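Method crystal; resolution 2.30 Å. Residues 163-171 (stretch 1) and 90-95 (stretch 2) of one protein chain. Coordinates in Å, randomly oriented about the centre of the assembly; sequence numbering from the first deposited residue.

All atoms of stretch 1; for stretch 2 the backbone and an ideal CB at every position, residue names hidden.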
# COMPACT_ATOMS: atom_id res chain seq x y z
N VAL B 163 -4.44 -3.78 -16.47
CA VAL B 163 -5.86 -3.98 -16.19
C VAL B 163 -6.28 -3.26 -14.92
O VAL B 163 -7.30 -2.56 -14.91
CB VAL B 163 -6.20 -5.47 -16.10
CG1 VAL B 163 -7.50 -5.65 -15.36
CG2 VAL B 163 -6.27 -6.09 -17.52
N LEU B 164 -5.52 -3.40 -13.85
CA LEU B 164 -5.88 -2.69 -12.63
C LEU B 164 -5.80 -1.18 -12.86
O LEU B 164 -6.68 -0.43 -12.45
CB LEU B 164 -4.99 -3.13 -11.49
CG LEU B 164 -5.21 -4.62 -11.19
CD1 LEU B 164 -4.19 -5.16 -10.19
CD2 LEU B 164 -6.62 -4.81 -10.66
N ASN B 165 -4.74 -0.73 -13.52
CA ASN B 165 -4.60 0.68 -13.83
C ASN B 165 -5.81 1.16 -14.61
O ASN B 165 -6.35 2.20 -14.32
CB ASN B 165 -3.32 0.92 -14.65
CG ASN B 165 -3.09 2.38 -14.95
OD1 ASN B 165 -2.92 3.18 -14.04
ND2 ASN B 165 -3.10 2.73 -16.23
N ALA B 166 -6.21 0.39 -15.61
CA ALA B 166 -7.35 0.78 -16.43
C ALA B 166 -8.62 0.89 -15.58
O ALA B 166 -9.41 1.82 -15.73
CB ALA B 166 -7.53 -0.18 -17.55
N ILE B 167 -8.81 -0.06 -14.67
CA ILE B 167 -10.00 -0.04 -13.83
C ILE B 167 -9.99 1.19 -12.94
O ILE B 167 -10.98 1.89 -12.82
CB ILE B 167 -10.16 -1.34 -13.04
CG1 ILE B 167 -10.46 -2.50 -14.01
CG2 ILE B 167 -11.29 -1.24 -12.02
CD1 ILE B 167 -10.42 -3.86 -13.38
N LYS B 168 -8.83 1.49 -12.37
CA LYS B 168 -8.68 2.59 -11.44
C LYS B 168 -8.54 3.91 -12.15
O LYS B 168 -8.43 4.95 -11.50
CB LYS B 168 -7.48 2.34 -10.52
CG LYS B 168 -7.81 1.40 -9.34
CD LYS B 168 -8.88 2.00 -8.43
CE LYS B 168 -8.83 1.41 -7.04
NZ LYS B 168 -9.86 2.01 -6.16
N SER B 169 -8.53 3.86 -13.48
CA SER B 169 -8.60 5.05 -14.30
C SER B 169 -10.03 5.35 -14.76
O SER B 169 -10.27 6.37 -15.35
CB SER B 169 -7.69 4.89 -15.50
OG SER B 169 -6.37 4.67 -15.09
N GLY B 170 -10.97 4.46 -14.48
CA GLY B 170 -12.37 4.68 -14.86
C GLY B 170 -12.73 4.12 -16.22
O GLY B 170 -13.85 4.34 -16.70
N GLN B 171 -11.80 3.37 -16.82
CA GLN B 171 -11.98 2.81 -18.16
C GLN B 171 -13.14 1.82 -18.22
O GLN B 171 -13.32 1.00 -17.33
CB GLN B 171 -10.70 2.11 -18.61
CG GLN B 171 -10.72 1.54 -20.04
CD GLN B 171 -9.32 1.08 -20.50
OE1 GLN B 171 -8.29 1.64 -20.07
NE2 GLN B 171 -9.28 0.05 -21.34
N UNK B 90 -16.81 8.22 -9.81
CA UNK B 90 -16.00 7.30 -9.04
C UNK B 90 -15.43 6.16 -9.88
O UNK B 90 -15.95 5.81 -10.94
CB UNK B 90 -16.83 6.73 -7.89
N UNK B 91 -14.37 5.58 -9.37
CA UNK B 91 -13.81 4.37 -9.89
C UNK B 91 -14.18 3.28 -8.85
O UNK B 91 -14.61 3.62 -7.73
CB UNK B 91 -12.30 4.49 -10.12
N UNK B 92 -13.99 2.00 -9.19
CA UNK B 92 -14.42 0.93 -8.29
C UNK B 92 -13.54 0.81 -7.06
O UNK B 92 -12.35 1.14 -7.08
CB UNK B 92 -14.44 -0.41 -9.04
N UNK B 93 -14.15 0.36 -5.99
CA UNK B 93 -13.44 -0.02 -4.80
C UNK B 93 -12.94 -1.44 -5.04
O UNK B 93 -13.72 -2.29 -5.44
CB UNK B 93 -14.32 0.08 -3.55
N UNK B 94 -11.65 -1.69 -4.85
CA UNK B 94 -11.08 -3.00 -5.14
C UNK B 94 -10.59 -3.67 -3.88
O UNK B 94 -9.77 -3.11 -3.15
CB UNK B 94 -9.93 -2.88 -6.15
N UNK B 95 -11.09 -4.87 -3.63
CA UNK B 95 -10.75 -5.64 -2.45
C UNK B 95 -9.87 -6.82 -2.89
O UNK B 95 -10.27 -7.61 -3.73
CB UNK B 95 -12.01 -6.12 -1.72

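Position 90 can be settled quickly. Its CA-to-CB bond points away from stretch 1, and no atom of that stretch lies within 5.5 Å of the ideal CB, so the contact sets no preference. The deposited residue is Lys90, whose NZ is hydrogen-bonded elsewhere in the structure.

At position 91 the CA-to-CB bond points toward stretch 1. The ideal CB lies 4.0 Å from Ile167 O, 4.1 Å from Lys168 O and 4.6 Å from Gly170 N. Here the chain leaves the helix in an ordered turn: Gly170, at phi 91°, departs from helical angles, while Gly170 N bonds back to Ile167 O (3.1 Å) and Gln171 N to Ala166 O (3.1 Å), a Schellman motif. Because Gly170 N already donates to Ile167 O, no acceptor is needed at 91, and a compact residue such as alanine, valine or threonine would suit the space. The residue is Val91, with chi1 in m. Its CG1 packs against the turn, 3.6 Å from both Lys168 O and Gly170 N, while CG2 lies 4.1 Å from Lys168 CD.

Position 92 has a sideways CB, 4.4 Å from Ile167 CG2, so a small or medium apolar group is favoured. Its phi of -72° and psi of 150° are compatible with proline without demanding it. The backbone offers more specific evidence: the carbonyl O of 92 accepts a hydrogen bond from Lys168 NZ at 2.8 Å, an interaction independent of side-chain identity. Pro92 is found here. Its ring places CG 3.6 Å from Ile167 CG2 and CD 3.5 Å from Ile167 O.

The strand begins at position 93, where CB points away and has no stretch 1 atom within 5.5 Å; many residues would fit. Tyr93 takes chi1 t and contributes little to this contact, although its CA lies 4.3 Å from Lys168 NZ.

At position 94 the alternation of the strand turns CB back toward the helix. The ideal CB is 4.5 Å from Lys168 CE, and the methyls Ile167 CG2 and Leu164 CD2 lie farther along, within reach of a longer chain. Leucine, isoleucine or methionine would be reasonable; alanine would stop short of those methyls. The residue is Ile94, with chi1 m and chi2 t. CD1 reaches Ile167 CG2 at 4.1 Å and Leu164 CD2 at 4.2 Å, and CG1 lies 4.0 Å from Lys168 CE, against the aliphatic part of the lysine.

Position 95 is out of reach, so stretch 1 gives no guidance beyond the extended backbone, which readily accepts beta-branched residues. It is Ile95.

Stretch 2 90-95: KVPYII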
# COMPACT_ATOMS: atom_id res chain seq x y z
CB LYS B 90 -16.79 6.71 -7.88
CG LYS B 90 -17.84 5.68 -8.29
CD LYS B 90 -18.79 5.35 -7.14
CE LYS B 90 -19.82 4.29 -7.54
NZ LYS B 90 -19.27 2.90 -7.42
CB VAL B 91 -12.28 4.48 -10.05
CG1 VAL B 91 -11.94 5.39 -11.19
CG2 VAL B 91 -11.64 4.96 -8.78
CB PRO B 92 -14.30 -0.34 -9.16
CG PRO B 92 -14.27 0.16 -10.58
CD PRO B 92 -13.48 1.45 -10.46
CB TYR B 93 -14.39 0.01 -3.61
CG TYR B 93 -13.69 -0.06 -2.29
CD1 TYR B 93 -13.31 1.08 -1.63
CD2 TYR B 93 -13.39 -1.29 -1.71
CE1 TYR B 93 -12.66 1.01 -0.42
CE2 TYR B 93 -12.73 -1.37 -0.52
CZ TYR B 93 -12.38 -0.21 0.13
OH TYR B 93 -11.72 -0.29 1.33
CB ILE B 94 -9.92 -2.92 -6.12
CG1 ILE B 94 -10.36 -2.23 -7.42
CG2 ILE B 94 -9.41 -4.32 -6.43
CD1 ILE B 94 -9.43 -2.50 -8.61
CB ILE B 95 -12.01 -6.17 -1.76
CG1 ILE B 95 -12.88 -5.01 -1.26
CG2 ILE B 95 -11.65 -7.09 -0.59
CD1 ILE B 95 -14.32 -5.46 -0.87
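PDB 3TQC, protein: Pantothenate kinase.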